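PDB 1VHS: putative phosphinothricin acetyltransferase YwnH from Bacillus subtilis, which probably inactivates the herbicide and antibiotic phosphinothricin by transferring an acetyl group to it from acetyl-CoA. Local coordinates for residues A66-E71 and S100-E105. Numbering follows the deposited sequence. Where two conformers were deposited one is given.
Sequences AWISFE and SYLLQE
A66 and I68 of strand 64-72 meet L102 of helix 98-109 in a small, mainly apolar helix-on-sheet contact, buried in the core of the acetyltransferase domain. L102 does all the touching from the helix side, and its two methyl branches divide the strand between them. CD1 reaches the methyl of A66, with CB of A66 3.6 Å from CD1 of L102. CD2 turns to the tip of I68, whose CD1 lies 4.1 Å from CD2 of L102 and equally close to its CB. The I68 methyl also rests against the helix backbone, CD1 of I68 standing 3.4 Å from the carbonyl O of L102. I68 gets there by extension: CG1 is anti to the carbonyl carbon (chi1 -54°) and the chain then runs straight on (chi2 174°), carrying CD1 out to the helix while the side chains of I68 and L102 slant across each other. The backbones come nearest at I68 and L102, 7.3 Å between their CA atoms, close enough for the I68 methyl to reach the helix backbone. Neighbouring strands complete the layer: L102 also packs on A57 of strand 54-58 and on I87 and I89 of strand 82-89, and I68 on V85 and I87; A106, one turn on in the helix, also touches I68. F70, two residues along the strand, extends the same apolar face to A106 and I109. On the reverse of the sheet W67 stacks on Y88, and OG of S69 is hydrogen-bonded to OE2 of E71, 2.8 Å away. The helix's first turn overlaps the predicted acetyl-CoA-binding segment 96-100, and I87 lies in another stretch predicted to bind acetyl-CoA. The arrangement is characteristic of the GNAT fold, in which the helix after the pyrophosphate-binding loop packs against the central mixed sheet.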
# COMPACT_ATOMS: atom_id res chain seq x y z
N ALA A 66 6.11 -8.01 4.73
CA ALA A 66 5.26 -6.90 4.30
C ALA A 66 5.87 -6.22 3.09
O ALA A 66 7.01 -6.51 2.72
CB ALA A 66 5.13 -5.89 5.45
N TRP A 67 5.11 -5.34 2.45
CA TRP A 67 5.63 -4.61 1.31
C TRP A 67 5.00 -3.24 1.17
O TRP A 67 3.92 -2.97 1.70
CB TRP A 67 5.47 -5.41 -0.00
CG TRP A 67 4.11 -5.99 -0.33
CD1 TRP A 67 3.65 -7.23 -0.01
CD2 TRP A 67 3.09 -5.37 -1.12
NE1 TRP A 67 2.42 -7.44 -0.57
CE2 TRP A 67 2.04 -6.32 -1.26
CE3 TRP A 67 2.95 -4.12 -1.74
CZ2 TRP A 67 0.88 -6.05 -1.99
CZ3 TRP A 67 1.79 -3.85 -2.46
CH2 TRP A 67 0.77 -4.81 -2.58
N ILE A 68 5.73 -2.36 0.48
CA ILE A 68 5.30 -0.98 0.23
C ILE A 68 5.41 -0.75 -1.26
O ILE A 68 6.47 -0.95 -1.86
CB ILE A 68 6.22 0.04 0.93
CG1 ILE A 68 6.33 -0.26 2.42
CG2 ILE A 68 5.66 1.45 0.73
CD1 ILE A 68 7.34 0.63 3.12
N SER A 69 4.31 -0.33 -1.88
CA SER A 69 4.29 -0.09 -3.31
C SER A 69 3.98 1.36 -3.62
O SER A 69 3.05 1.93 -3.05
CB SER A 69 3.22 -0.99 -3.96
OG SER A 69 2.97 -0.61 -5.30
N PHE A 70 4.78 1.97 -4.50
CA PHE A 70 4.52 3.33 -4.94
C PHE A 70 3.97 3.17 -6.35
O PHE A 70 4.56 2.45 -7.17
CB PHE A 70 5.79 4.18 -4.97
CG PHE A 70 6.30 4.56 -3.61
CD1 PHE A 70 7.23 3.76 -2.95
CD2 PHE A 70 5.81 5.69 -2.96
CE1 PHE A 70 7.67 4.08 -1.67
CE2 PHE A 70 6.25 6.03 -1.68
CZ PHE A 70 7.18 5.22 -1.03
N GLU A 71 2.85 3.80 -6.64
CA GLU A 71 2.25 3.66 -7.96
C GLU A 71 1.85 5.01 -8.53
O GLU A 71 1.60 5.96 -7.78
CB GLU A 71 1.03 2.74 -7.88
CG GLU A 71 1.41 1.30 -7.55
CD GLU A 71 0.23 0.45 -7.14
OE1 GLU A 71 -0.80 0.49 -7.84
OE2 GLU A 71 0.33 -0.25 -6.11
N SER A 100 3.19 1.37 11.50
CA SER A 100 3.85 2.63 11.84
C SER A 100 5.24 2.72 11.23
O SER A 100 5.61 3.74 10.65
CB SER A 100 3.95 2.77 13.36
OG SER A 100 4.77 3.87 13.71
N TYR A 101 6.01 1.65 11.37
CA TYR A 101 7.36 1.63 10.83
C TYR A 101 7.36 1.74 9.31
O TYR A 101 8.13 2.51 8.74
CB TYR A 101 8.08 0.34 11.24
CG TYR A 101 9.49 0.27 10.72
CD1 TYR A 101 10.48 1.11 11.24
CD2 TYR A 101 9.83 -0.59 9.69
CE1 TYR A 101 11.78 1.09 10.74
CE2 TYR A 101 11.13 -0.62 9.18
CZ TYR A 101 12.09 0.22 9.71
OH TYR A 101 13.37 0.20 9.20
N LEU A 102 6.50 0.97 8.66
CA LEU A 102 6.42 0.99 7.20
C LEU A 102 6.03 2.35 6.64
O LEU A 102 6.60 2.81 5.65
CB LEU A 102 5.44 -0.08 6.71
CG LEU A 102 5.83 -1.52 7.07
CD1 LEU A 102 4.75 -2.49 6.63
CD2 LEU A 102 7.16 -1.86 6.40
N LEU A 103 5.06 3.00 7.27
CA LEU A 103 4.64 4.31 6.78
C LEU A 103 5.77 5.31 6.95
O LEU A 103 6.04 6.11 6.07
CB LEU A 103 3.38 4.81 7.52
CG LEU A 103 2.82 6.16 7.05
CD1 LEU A 103 2.66 6.18 5.52
CD2 LEU A 103 1.48 6.41 7.72
N GLN A 104 6.45 5.25 8.10
CA GLN A 104 7.56 6.16 8.34
C GLN A 104 8.63 6.00 7.26
O GLN A 104 9.13 6.98 6.73
CB GLN A 104 8.16 5.91 9.73
CG GLN A 104 9.41 6.73 10.03
CD GLN A 104 9.99 6.41 11.40
OE1 GLN A 104 9.39 6.71 12.43
NE2 GLN A 104 11.17 5.79 11.41
N GLU A 105 8.95 4.75 6.92
CA GLU A 105 9.94 4.49 5.87
C GLU A 105 9.44 4.96 4.51
O GLU A 105 10.20 5.52 3.73
CB GLU A 105 10.27 3.00 5.81
CG GLU A 105 11.08 2.51 7.00
CD GLU A 105 12.15 3.51 7.43
OE1 GLU A 105 13.06 3.80 6.62
OE2 GLU A 105 12.09 4.01 8.57